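Local coordinates for protein galactitol 1-phosphate 5-dehydrogenase (PDB 4UEJ) that oxidises galactitol 1-phosphate to D-tagatose 6-phosphate with NAD+, as a zinc-containing dehydrogenase of the alcohol dehydrogenase family, at residues M1-D9 against G115-V123; I32-L42 against N336-P346. All coordinates share one frame; numbering follows the deposited sequence.

Contact 1: residues M1-D9 against G115-V123; sequences MKSVVNDTD and GGFAEYIVV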
ATOM      1  N   MET A   1     -42.244  10.312 -18.380  1.00 37.88           N
ATOM      2  CA  MET A   1     -41.717   9.996 -17.058  1.00 37.35           C
ATOM      3  C   MET A   1     -40.751  11.060 -16.572  1.00 35.75           C
ATOM      4  O   MET A   1     -40.124  11.763 -17.372  1.00 36.20           O
ATOM      5  CB  MET A   1     -41.006   8.644 -17.056  1.00 37.45           C
ATOM      6  CG  MET A   1     -39.615   8.678 -17.653  1.00 33.50           C
ATOM      7  SD  MET A   1     -38.606   7.249 -17.184  1.00 29.99           S
ATOM      8  CE  MET A   1     -36.976   7.839 -17.636  1.00 33.65           C
ATOM      9  N   LYS A   2     -40.616  11.149 -15.254  1.00 34.71           N
ATOM     10  CA  LYS A   2     -39.744  12.130 -14.629  1.00 34.64           C
ATOM     11  C   LYS A   2     -38.351  11.579 -14.408  1.00 32.26           C
ATOM     12  O   LYS A   2     -38.157  10.370 -14.285  1.00 30.70           O
ATOM     13  CB  LYS A   2     -40.314  12.591 -13.286  1.00 34.93           C
ATOM     14  CG  LYS A   2     -41.492  13.542 -13.389  1.00 37.51           C
ATOM     15  CD  LYS A   2     -41.944  13.990 -12.010  1.00 37.95           C
ATOM     16  CE  LYS A   2     -43.147  14.912 -12.117  1.00 46.49           C
ATOM     17  NZ  LYS A   2     -44.179  14.365 -13.046  1.00 47.78           N
ATOM     18  N   SER A   3     -37.385  12.487 -14.350  1.00 32.36           N
ATOM     19  CA  SER A   3     -36.029  12.147 -13.940  1.00 30.53           C
ATOM     20  C   SER A   3     -35.337  13.397 -13.422  1.00 31.26           C
ATOM     21  O   SER A   3     -35.789  14.517 -13.674  1.00 33.26           O
ATOM     22  CB  SER A   3     -35.236  11.539 -15.101  1.00 29.82           C
ATOM     23  OG  SER A   3     -35.148  12.451 -16.181  1.00 34.83           O
ATOM     24  N   VAL A   4     -34.243  13.210 -12.693  1.00 29.84           N
ATOM     25  CA  VAL A   4     -33.427  14.339 -12.283  1.00 30.77           C
ATOM     26  C   VAL A   4     -32.241  14.465 -13.225  1.00 30.55           C
ATOM     27  O   VAL A   4     -31.496  13.509 -13.435  1.00 29.28           O
ATOM     28  CB  VAL A   4     -32.930  14.201 -10.841  1.00 29.48           C
ATOM     29  CG1 VAL A   4     -32.210  15.471 -10.413  1.00 30.69           C
ATOM     30  CG2 VAL A   4     -34.095  13.922  -9.915  1.00 30.28           C
ATOM     31  N   VAL A   5     -32.080  15.645 -13.805  1.00 32.51           N
ATOM     32  CA  VAL A   5     -30.999  15.879 -14.747  1.00 32.91           C
ATOM     33  C   VAL A   5     -30.078  16.984 -14.243  1.00 34.72           C
ATOM     34  O   VAL A   5     -30.529  18.084 -13.922  1.00 35.85           O
ATOM     35  CB  VAL A   5     -31.544  16.253 -16.140  1.00 38.01           C
ATOM     36  CG1 VAL A   5     -30.406  16.452 -17.110  1.00 35.20           C
ATOM     37  CG2 VAL A   5     -32.492  15.170 -16.642  1.00 33.84           C
ATOM     38  N   ASN A   6     -28.787  16.680 -14.164  1.00 33.02           N
ATOM     39  CA  ASN A   6     -27.791  17.663 -13.762  1.00 34.19           C
ATOM     40  C   ASN A   6     -27.083  18.243 -14.966  1.00 42.69           C
ATOM     41  O   ASN A   6     -26.691  17.507 -15.875  1.00 35.10           O
ATOM     42  CB  ASN A   6     -26.767  17.038 -12.821  1.00 41.80           C
ATOM     43  CG  ASN A   6     -27.412  16.348 -11.655  1.00 47.37           C
ATOM     44  OD1 ASN A   6     -27.768  16.984 -10.665  1.00 54.93           O
ATOM     45  ND2 ASN A   6     -27.576  15.038 -11.763  1.00 48.76           N
ATOM     46  N   ASP A   7     -26.921  19.562 -14.978  1.00 38.29           N
ATOM     47  CA  ASP A   7     -26.167  20.198 -16.047  1.00 44.38           C
ATOM     48  C   ASP A   7     -24.937  20.900 -15.492  1.00 42.32           C
ATOM     49  O   ASP A   7     -24.740  20.961 -14.277  1.00 40.48           O
ATOM     50  CB  ASP A   7     -27.037  21.189 -16.817  1.00 52.17           C
ATOM     51  CG  ASP A   7     -26.711  21.204 -18.296  1.00 61.72           C
ATOM     52  OD1 ASP A   7     -25.584  21.610 -18.655  1.00 66.02           O
ATOM     53  OD2 ASP A   7     -27.573  20.781 -19.096  1.00 64.81           O
ATOM     54  N   THR A   8     -24.111  21.412 -16.400  1.00 42.99           N
ATOM     55  CA  THR A   8     -22.873  22.100 -16.049  1.00 48.22           C
ATOM     56  C   THR A   8     -23.111  23.183 -14.997  1.00 47.24           C
ATOM     57  O   THR A   8     -24.149  23.844 -15.006  1.00 50.23           O
ATOM     58  CB  THR A   8     -22.224  22.732 -17.303  1.00 54.14           C
ATOM     59  OG1 THR A   8     -21.997  21.716 -18.286  1.00 55.94           O
ATOM     60  CG2 THR A   8     -20.901  23.401 -16.961  1.00 57.04           C
ATOM     61  N   ASP A   9     -22.158  23.318 -14.078  1.00 45.77           N
ATOM     62  CA  ASP A   9     -22.148  24.376 -13.067  1.00 49.13           C
ATOM     63  C   ASP A   9     -23.273  24.259 -12.039  1.00 47.19           C
ATOM     64  O   ASP A   9     -23.783  25.267 -11.549  1.00 48.41           O
ATOM     65  CB  ASP A   9     -22.206  25.752 -13.736  1.00 51.29           C
ATOM     66  CG  ASP A   9     -20.966  26.051 -14.552  1.00 57.01           C
ATOM     67  OD1 ASP A   9     -19.849  25.786 -14.057  1.00 56.35           O
ATOM     68  OD2 ASP A   9     -21.110  26.549 -15.688  1.00 60.02           O
ATOM     69  N   GLY A 115     -28.453   7.101 -15.234  1.00 21.45           N
ATOM     70  CA  GLY A 115     -28.729   6.189 -14.143  1.00 17.60           C
ATOM     71  C   GLY A 115     -30.098   6.318 -13.504  1.00 17.96           C
ATOM     72  O   GLY A 115     -31.068   6.727 -14.133  1.00 19.11           O
ATOM     73  N   GLY A 116     -30.149   5.993 -12.219  1.00 17.11           N
ATOM     74  CA  GLY A 116     -31.398   5.684 -11.547  1.00 17.65           C
ATOM     75  C   GLY A 116     -32.184   6.789 -10.857  1.00 19.89           C
ATOM     76  O   GLY A 116     -33.124   6.493 -10.123  1.00 19.09           O
ATOM     77  N   PHE A 117     -31.817   8.047 -11.079  1.00 20.25           N
ATOM     78  CA  PHE A 117     -32.669   9.153 -10.640  1.00 20.13           C
ATOM     79  C   PHE A 117     -33.759   9.352 -11.680  1.00 23.73           C
ATOM     80  O   PHE A 117     -33.835  10.394 -12.344  1.00 24.57           O
ATOM     81  CB  PHE A 117     -31.860  10.438 -10.426  1.00 23.41           C
ATOM     82  CG  PHE A 117     -30.858  10.330  -9.315  1.00 23.39           C
ATOM     83  CD1 PHE A 117     -31.047   9.418  -8.290  1.00 18.40           C
ATOM     84  CD2 PHE A 117     -29.719  11.125  -9.299  1.00 25.21           C
ATOM     85  CE1 PHE A 117     -30.108   9.301  -7.271  1.00 21.61           C
ATOM     86  CE2 PHE A 117     -28.785  11.014  -8.280  1.00 18.45           C
ATOM     87  CZ  PHE A 117     -28.979  10.108  -7.264  1.00 17.41           C
ATOM     88  N   ALA A 118     -34.603   8.331 -11.806  1.00 23.91           N
ATOM     89  CA  ALA A 118     -35.614   8.259 -12.851  1.00 22.63           C
ATOM     90  C   ALA A 118     -36.724   7.304 -12.437  1.00 22.72           C
ATOM     91  O   ALA A 118     -36.526   6.482 -11.560  1.00 21.68           O
ATOM     92  CB  ALA A 118     -34.983   7.807 -14.163  1.00 22.45           C
ATOM     93  N   GLU A 119     -37.895   7.404 -13.066  1.00 24.12           N
ATOM     94  CA  GLU A 119     -38.989   6.494 -12.747  1.00 24.46           C
ATOM     95  C   GLU A 119     -38.752   5.096 -13.295  1.00 29.16           C
ATOM     96  O   GLU A 119     -39.117   4.103 -12.666  1.00 24.57           O
ATOM     97  CB  GLU A 119     -40.314   7.024 -13.284  1.00 26.36           C
ATOM     98  CG  GLU A 119     -40.826   8.236 -12.572  1.00 27.45           C
ATOM     99  CD  GLU A 119     -42.174   8.657 -13.109  1.00 37.38           C
ATOM    100  OE1 GLU A 119     -43.169   7.952 -12.831  1.00 40.26           O
ATOM    101  OE2 GLU A 119     -42.232   9.676 -13.828  1.00 35.26           O
ATOM    102  N   TYR A 120     -38.152   5.030 -14.478  1.00 23.64           N
ATOM    103  CA  TYR A 120     -37.824   3.760 -15.107  1.00 25.14           C
ATOM    104  C   TYR A 120     -36.430   3.789 -15.699  1.00 24.31           C
ATOM    105  O   TYR A 120     -35.928   4.843 -16.088  1.00 25.59           O
ATOM    106  CB  TYR A 120     -38.815   3.413 -16.221  1.00 24.49           C
ATOM    107  CG  TYR A 120     -40.245   3.249 -15.774  1.00 26.38           C
ATOM    108  CD1 TYR A 120     -41.079   4.350 -15.651  1.00 26.81           C
ATOM    109  CD2 TYR A 120     -40.775   1.990 -15.509  1.00 27.78           C
ATOM    110  CE1 TYR A 120     -42.399   4.210 -15.258  1.00 32.68           C
ATOM    111  CE2 TYR A 120     -42.107   1.842 -15.114  1.00 31.00           C
ATOM    112  CZ  TYR A 120     -42.910   2.958 -14.992  1.00 30.90           C
ATOM    113  OH  TYR A 120     -44.230   2.832 -14.602  1.00 33.04           O
ATOM    114  N   ILE A 121     -35.808   2.623 -15.772  1.00 21.37           N
ATOM    115  CA  ILE A 121     -34.536   2.513 -16.468  1.00 22.97           C
ATOM    116  C   ILE A 121     -34.437   1.161 -17.176  1.00 25.69           C
ATOM    117  O   ILE A 121     -34.990   0.168 -16.711  1.00 22.18           O
ATOM    118  CB  ILE A 121     -33.356   2.713 -15.487  1.00 19.44           C
ATOM    119  CG1 ILE A 121     -32.038   2.866 -16.254  1.00 19.16           C
ATOM    120  CG2 ILE A 121     -33.310   1.578 -14.442  1.00 18.47           C
ATOM    121  CD1 ILE A 121     -30.834   3.178 -15.364  1.00 18.08           C
ATOM    122  N   VAL A 122     -33.769   1.133 -18.323  1.00 21.22           N
ATOM    123  CA  VAL A 122     -33.480  -0.124 -18.987  1.00 21.34           C
ATOM    124  C   VAL A 122     -31.997  -0.451 -18.800  1.00 20.29           C
ATOM    125  O   VAL A 122     -31.143   0.398 -19.019  1.00 20.11           O
ATOM    126  CB  VAL A 122     -33.836  -0.066 -20.483  1.00 22.78           C
ATOM    127  CG1 VAL A 122     -33.278  -1.270 -21.215  1.00 24.64           C
ATOM    128  CG2 VAL A 122     -35.353   0.015 -20.655  1.00 23.93           C
ATOM    129  N   VAL A 123     -31.709  -1.670 -18.353  1.00 19.72           N
ATOM    130  CA  VAL A 123     -30.335  -2.118 -18.110  1.00 18.83           C
ATOM    131  C   VAL A 123     -30.171  -3.577 -18.527  1.00 19.21           C
ATOM    132  O   VAL A 123     -31.154  -4.256 -18.816  1.00 20.03           O
ATOM    133  CB  VAL A 123     -29.926  -1.984 -16.619  1.00 20.76           C
ATOM    134  CG1 VAL A 123     -30.088  -0.549 -16.127  1.00 17.29           C
ATOM    135  CG2 VAL A 123     -30.734  -2.936 -15.752  1.00 17.37           C
TER
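K2 and E119 hold each other twice. The carboxylate oxygen E119 OE2 takes the backbone N-H of K2 on its anti lone pair, a short and almost straight bond of 2.6 Å (168° at the hydrogen). E119 leads its chain out extended from a CG beside its own N (chi1 -70°), which carries OE2 to the edge of strand 2-7. E119 N returns a longer bond of 3.2 Å to K2 O. One residue along on each chain, S3 and A118 bridge, and past them V4 N donates to F117 O at 2.9 Å.

M1 N lies 4.6 Å from E119 OE2, beyond a salt bridge, and hydrogen-bonds to E16.

Apolar contacts accompany the backbone bonds. M1 SD approaches the Y120 ring at its edge, 5.4 Å from the centroid, a Met-aromatic contact, while M1 CE reaches the A118 methyl. Beside the V4-F117 bond, V4 CB packs on F117 CB at 3.9 Å; the F117 ring itself goes on to meet F326.

The result is a single backbone bridge between oppositely running chains, joining the hairpin of strands 2-7 and 11-16 to the inverse gamma turn centred on F117, in the GroES-like part of the chain.

Contact 2: residues I32-L42 against N336-P346; sequences IASSGLCGSDL and NAMPGKVLLIP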
ATOM      1  N   ILE A  32     -38.260   2.123 -10.750  1.00 23.99           N
ATOM      2  CA  ILE A  32     -37.412   2.456  -9.613  1.00 22.94           C
ATOM      3  C   ILE A  32     -38.222   2.866  -8.380  1.00 23.74           C
ATOM      4  O   ILE A  32     -39.116   3.717  -8.454  1.00 25.05           O
ATOM      5  CB  ILE A  32     -36.415   3.561 -10.006  1.00 22.44           C
ATOM      6  CG1 ILE A  32     -35.481   3.020 -11.090  1.00 21.63           C
ATOM      7  CG2 ILE A  32     -35.612   4.024  -8.809  1.00 21.67           C
ATOM      8  CD1 ILE A  32     -34.530   4.033 -11.660  1.00 27.21           C
ATOM      9  N   ALA A  33     -37.906   2.237  -7.248  1.00 23.10           N
ATOM     10  CA  ALA A  33     -38.650   2.440  -6.001  1.00 23.93           C
ATOM     11  C   ALA A  33     -37.904   3.325  -5.013  1.00 23.39           C
ATOM     12  O   ALA A  33     -38.513   4.083  -4.259  1.00 24.36           O
ATOM     13  CB  ALA A  33     -38.965   1.100  -5.350  1.00 27.14           C
ATOM     14  N   SER A  34     -36.580   3.220  -5.021  1.00 22.01           N
ATOM     15  CA  SER A  34     -35.744   3.911  -4.048  1.00 21.53           C
ATOM     16  C   SER A  34     -34.358   4.084  -4.641  1.00 20.38           C
ATOM     17  O   SER A  34     -33.771   3.124  -5.130  1.00 20.20           O
ATOM     18  CB  SER A  34     -35.669   3.126  -2.745  1.00 21.35           C
ATOM     19  OG  SER A  34     -34.840   3.777  -1.792  1.00 24.33           O
ATOM     20  N   SER A  35     -33.839   5.304  -4.602  1.00 20.55           N
ATOM     21  CA  SER A  35     -32.610   5.622  -5.317  1.00 19.84           C
ATOM     22  C   SER A  35     -31.792   6.651  -4.538  1.00 22.36           C
ATOM     23  O   SER A  35     -32.246   7.776  -4.319  1.00 21.03           O
ATOM     24  CB  SER A  35     -32.945   6.133  -6.728  1.00 20.45           C
ATOM     25  OG  SER A  35     -31.779   6.302  -7.522  1.00 19.89           O
ATOM     26  N   GLY A  36     -30.598   6.261  -4.101  1.00 19.04           N
ATOM     27  CA  GLY A  36     -29.836   7.080  -3.172  1.00 19.27           C
ATOM     28  C   GLY A  36     -28.786   7.939  -3.827  1.00 19.42           C
ATOM     29  O   GLY A  36     -28.236   7.555  -4.859  1.00 18.91           O
ATOM     30  N   LEU A  37     -28.503   9.097  -3.227  1.00 20.31           N
ATOM     31  CA  LEU A  37     -27.391   9.947  -3.658  1.00 20.74           C
ATOM     32  C   LEU A  37     -26.082   9.553  -2.971  1.00 21.67           C
ATOM     33  O   LEU A  37     -26.013   9.536  -1.746  1.00 20.17           O
ATOM     34  CB  LEU A  37     -27.698  11.413  -3.358  1.00 22.33           C
ATOM     35  CG  LEU A  37     -26.676  12.468  -3.784  1.00 23.30           C
ATOM     36  CD1 LEU A  37     -26.778  12.717  -5.276  1.00 23.70           C
ATOM     37  CD2 LEU A  37     -26.870  13.762  -3.005  1.00 24.93           C
ATOM     38  N   CYS A  38     -25.053   9.257  -3.765  1.00 19.63           N
ATOM     39  CA  CYS A  38     -23.728   8.888  -3.261  1.00 23.44           C
ATOM     40  C   CYS A  38     -22.850  10.124  -3.026  1.00 20.42           C
ATOM     41  O   CYS A  38     -22.998  11.139  -3.706  1.00 21.49           O
ATOM     42  CB  CYS A  38     -23.046   7.928  -4.251  1.00 22.22           C
ATOM     43  SG  CYS A  38     -21.461   7.187  -3.723  1.00 23.04           S
ATOM     44  N   GLY A  39     -21.941  10.042  -2.062  1.00 20.48           N
ATOM     45  CA  GLY A  39     -20.951  11.090  -1.873  1.00 26.19           C
ATOM     46  C   GLY A  39     -20.195  11.410  -3.153  1.00 24.15           C
ATOM     47  O   GLY A  39     -19.856  12.566  -3.419  1.00 24.35           O
ATOM     48  N   SER A  40     -19.949  10.384  -3.959  1.00 21.10           N
ATOM     49  CA  SER A  40     -19.224  10.533  -5.218  1.00 23.90           C
ATOM     50  C   SER A  40     -20.016  11.328  -6.250  1.00 25.94           C
ATOM     51  O   SER A  40     -19.456  11.795  -7.241  1.00 26.55           O
ATOM     52  CB  SER A  40     -18.866   9.162  -5.792  1.00 27.80           C
ATOM     53  OG  SER A  40     -20.040   8.418  -6.080  1.00 27.93           O
ATOM     54  N   ASP A  41     -21.316  11.485  -6.013  1.00 22.21           N
ATOM     55  CA  ASP A  41     -22.176  12.233  -6.922  1.00 23.14           C
ATOM     56  C   ASP A  41     -21.990  13.741  -6.763  1.00 25.12           C
ATOM     57  O   ASP A  41     -22.215  14.508  -7.700  1.00 26.38           O
ATOM     58  CB  ASP A  41     -23.649  11.858  -6.699  1.00 22.55           C
ATOM     59  CG  ASP A  41     -24.001  10.486  -7.270  1.00 29.11           C
ATOM     60  OD1 ASP A  41     -23.427  10.113  -8.318  1.00 20.87           O
ATOM     61  OD2 ASP A  41     -24.857   9.783  -6.680  1.00 20.29           O
ATOM     62  N   LEU A  42     -21.580  14.167  -5.574  1.00 25.59           N
ATOM     63  CA  LEU A  42     -21.441  15.597  -5.286  1.00 27.67           C
ATOM     64  C   LEU A  42     -20.459  16.308  -6.236  1.00 29.17           C
ATOM     65  O   LEU A  42     -20.792  17.373  -6.760  1.00 30.95           O
ATOM     66  CB  LEU A  42     -21.029  15.812  -3.823  1.00 29.73           C
ATOM     67  CG  LEU A  42     -22.163  15.944  -2.799  1.00 37.71           C
ATOM     68  CD1 LEU A  42     -23.145  14.798  -2.902  1.00 40.37           C
ATOM     69  CD2 LEU A  42     -21.609  16.040  -1.384  1.00 38.13           C
ATOM     70  N   ASN A 336     -21.241  21.582   0.822  1.00 78.40           N
ATOM     71  CA  ASN A 336     -20.850  21.435   2.202  1.00 73.42           C
ATOM     72  C   ASN A 336     -20.822  19.943   2.496  1.00 68.30           C
ATOM     73  O   ASN A 336     -20.748  19.132   1.572  1.00 67.37           O
ATOM     74  CB  ASN A 336     -21.812  22.190   3.114  1.00 71.38           C
ATOM     75  CG  ASN A 336     -21.959  23.649   2.713  1.00 72.31           C
ATOM     76  OD1 ASN A 336     -23.053  24.111   2.389  1.00 71.10           O
ATOM     77  ND2 ASN A 336     -20.847  24.376   2.718  1.00 72.84           N
ATOM     78  N   ALA A 337     -20.878  19.574   3.768  1.00 64.42           N
ATOM     79  CA  ALA A 337     -20.858  18.163   4.121  1.00 58.62           C
ATOM     80  C   ALA A 337     -22.188  17.498   3.774  1.00 53.56           C
ATOM     81  O   ALA A 337     -23.251  18.119   3.866  1.00 52.00           O
ATOM     82  CB  ALA A 337     -20.543  17.990   5.598  1.00 60.86           C
ATOM     83  N   MET A 338     -22.122  16.238   3.355  1.00 49.07           N
ATOM     84  CA  MET A 338     -23.325  15.436   3.169  1.00 46.19           C
ATOM     85  C   MET A 338     -23.994  15.242   4.531  1.00 38.20           C
ATOM     86  O   MET A 338     -23.337  14.853   5.496  1.00 36.82           O
ATOM     87  CB  MET A 338     -22.988  14.084   2.527  1.00 46.59           C
ATOM     88  CG  MET A 338     -24.205  13.243   2.141  1.00 47.42           C
ATOM     89  SD  MET A 338     -24.815  13.569   0.468  1.00 36.44           S
ATOM     90  CE  MET A 338     -23.932  12.312  -0.445  1.00 36.28           C
ATOM     91  N   PRO A 339     -25.301  15.528   4.618  1.00 33.82           N
ATOM     92  CA  PRO A 339     -26.033  15.395   5.884  1.00 35.19           C
ATOM     93  C   PRO A 339     -26.290  13.934   6.271  1.00 33.99           C
ATOM     94  O   PRO A 339     -26.250  13.573   7.445  1.00 36.88           O
ATOM     95  CB  PRO A 339     -27.349  16.125   5.599  1.00 37.91           C
ATOM     96  CG  PRO A 339     -27.546  15.952   4.121  1.00 37.42           C
ATOM     97  CD  PRO A 339     -26.162  16.010   3.526  1.00 34.51           C
ATOM     98  N   GLY A 340     -26.537  13.101   5.271  1.00 32.54           N
ATOM     99  CA  GLY A 340     -26.902  11.712   5.471  1.00 29.74           C
ATOM    100  C   GLY A 340     -27.403  11.241   4.121  1.00 27.09           C
ATOM    101  O   GLY A 340     -27.298  11.985   3.146  1.00 26.04           O
ATOM    102  N   LYS A 341     -27.948  10.030   4.053  1.00 21.72           N
ATOM    103  CA  LYS A 341     -28.414   9.500   2.774  1.00 20.75           C
ATOM    104  C   LYS A 341     -29.660  10.235   2.311  1.00 25.47           C
ATOM    105  O   LYS A 341     -30.684  10.253   2.996  1.00 22.17           O
ATOM    106  CB  LYS A 341     -28.692   8.000   2.863  1.00 16.93           C
ATOM    107  CG  LYS A 341     -29.176   7.387   1.548  1.00 19.86           C
ATOM    108  CD  LYS A 341     -28.171   7.583   0.408  1.00 16.56           C
ATOM    109  CE  LYS A 341     -26.835   6.910   0.738  1.00 15.58           C
ATOM    110  NZ  LYS A 341     -25.863   6.941  -0.392  1.00 16.39           N
ATOM    111  N   VAL A 342     -29.552  10.869   1.153  1.00 19.92           N
ATOM    112  CA  VAL A 342     -30.695  11.492   0.517  1.00 21.03           C
ATOM    113  C   VAL A 342     -31.295  10.511  -0.484  1.00 24.36           C
ATOM    114  O   VAL A 342     -30.639  10.124  -1.449  1.00 19.96           O
ATOM    115  CB  VAL A 342     -30.292  12.793  -0.186  1.00 26.25           C
ATOM    116  CG1 VAL A 342     -31.487  13.412  -0.907  1.00 23.56           C
ATOM    117  CG2 VAL A 342     -29.697  13.772   0.826  1.00 26.20           C
ATOM    118  N   LEU A 343     -32.531  10.088  -0.244  1.00 23.67           N
ATOM    119  CA  LEU A 343     -33.176   9.123  -1.128  1.00 20.32           C
ATOM    120  C   LEU A 343     -34.207   9.770  -2.029  1.00 21.66           C
ATOM    121  O   LEU A 343     -35.022  10.569  -1.581  1.00 22.76           O
ATOM    122  CB  LEU A 343     -33.855   8.018  -0.328  1.00 23.08           C
ATOM    123  CG  LEU A 343     -32.981   7.026   0.424  1.00 24.97           C
ATOM    124  CD1 LEU A 343     -33.869   6.107   1.260  1.00 18.28           C
ATOM    125  CD2 LEU A 343     -32.138   6.241  -0.569  1.00 17.55           C
ATOM    126  N   LEU A 344     -34.158   9.411  -3.305  1.00 21.69           N
ATOM    127  CA  LEU A 344     -35.258   9.684  -4.212  1.00 22.93           C
ATOM    128  C   LEU A 344     -36.244   8.529  -4.127  1.00 22.78           C
ATOM    129  O   LEU A 344     -35.872   7.362  -4.302  1.00 21.81           O
ATOM    130  CB  LEU A 344     -34.757   9.861  -5.644  1.00 23.28           C
ATOM    131  CG  LEU A 344     -35.831   9.934  -6.730  1.00 24.57           C
ATOM    132  CD1 LEU A 344     -36.658  11.203  -6.626  1.00 26.13           C
ATOM    133  CD2 LEU A 344     -35.190   9.844  -8.095  1.00 24.76           C
ATOM    134  N   ILE A 345     -37.493   8.861  -3.825  1.00 23.90           N
ATOM    135  CA  ILE A 345     -38.576   7.890  -3.770  1.00 24.20           C
ATOM    136  C   ILE A 345     -39.649   8.287  -4.787  1.00 28.67           C
ATOM    137  O   ILE A 345     -40.539   9.088  -4.472  1.00 28.14           O
ATOM    138  CB  ILE A 345     -39.189   7.809  -2.339  1.00 26.57           C
ATOM    139  CG1 ILE A 345     -38.100   7.528  -1.292  1.00 22.86           C
ATOM    140  CG2 ILE A 345     -40.307   6.771  -2.272  1.00 29.37           C
ATOM    141  CD1 ILE A 345     -37.310   6.255  -1.534  1.00 23.32           C
ATOM    142  N   PRO A 346     -39.558   7.744  -6.019  1.00 26.57           N
ATOM    143  CA  PRO A 346     -40.473   8.093  -7.123  1.00 27.59           C
ATOM    144  C   PRO A 346     -41.958   7.937  -6.782  1.00 33.54           C
ATOM    145  O   PRO A 346     -42.312   7.082  -5.969  1.00 36.07           O
ATOM    146  CB  PRO A 346     -40.065   7.109  -8.228  1.00 27.29           C
ATOM    147  CG  PRO A 346     -38.614   6.838  -7.959  1.00 26.68           C
ATOM    148  CD  PRO A 346     -38.512   6.795  -6.457  1.00 24.67           C
TER
HETATM  149  O   HOH W   1     -26.856  11.122   0.109  1.00 17.76           O
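The flat C38-G39 peptide has the M338 methyl over one face, M338 CE lying 3.4 Å from G39 N. The L37 carbonyl is met from above its plane by K341, with NZ 2.9 Å from L37 O and 57° out of that plane. At the other end of the contact the puckered P346 ring sets its edge atoms against the carbonyls of I32 and A33, P346 CG coming within 3.2 Å of I32 O. Between these groups the C-terminal strand 341-344 runs antiparallel to strand 34-36, as part of the GroES-like fold of zinc alcohol dehydrogenases. S35 and L344 form the hydrogen-bonded pair: S35 N to L344 O spans 2.9 Å and L344 N to S35 O 2.7 Å. G36 and L343 follow as a non-hydrogen-bonded pair, with L343 CD2 against the G36 CA, and L37 N then donates to V342 O. A33 and S34 form a classic beta bulge opposite S62.

K341 has CG anti to its N and then folds at chi2 and chi3 (59° and 61°), curling its aliphatic part past G36 to bring NZ to L37 O; the same ammonium makes a salt bridge to E60. L37 O is gripped a second time by water 1, which donates at 2.6 Å and accepts from V342 N. A leucine in place of K341 would remove the ammonium and would probably leave the E60 carboxylate without this partner and L37 O without its lysine donor.

The bent M338 chain brings SD against L37 CD2 and L42 CD1, both about 4.0 Å away and on the same side of the sulfur, with CE also reaching L42 CD1. C38 and H59 bind a zinc ion, the catalytic one by similarity to relatives. C38 precedes the turn that leads into helix 41-46 and forms a capping box with D41: S40 N donates to C38 SG, and C38 N to D41 OD2 at 3.0 Å.

Overall arrangement
Both contacts lie on the same side of the chain's centre and share one sheet: strand 27-36 runs beside 120-124, and I32 N meets E119 O while S35 OG meets G116 O. Both are partly buried; the centre of contact 1 lies about 19 Å from that of the chain, against about 11 Å for contact 2. Contact 1 is a single bridge in which a glutamate side chain stands in for a backbone acceptor, with a sulfur at a ring edge. Contact 2 buries about 1.7 times the surface, has regular strand pairing and a lysine and water on one carbonyl, and reaches a zinc ligand. Helix 323-333 packs against both, through F323 and F326.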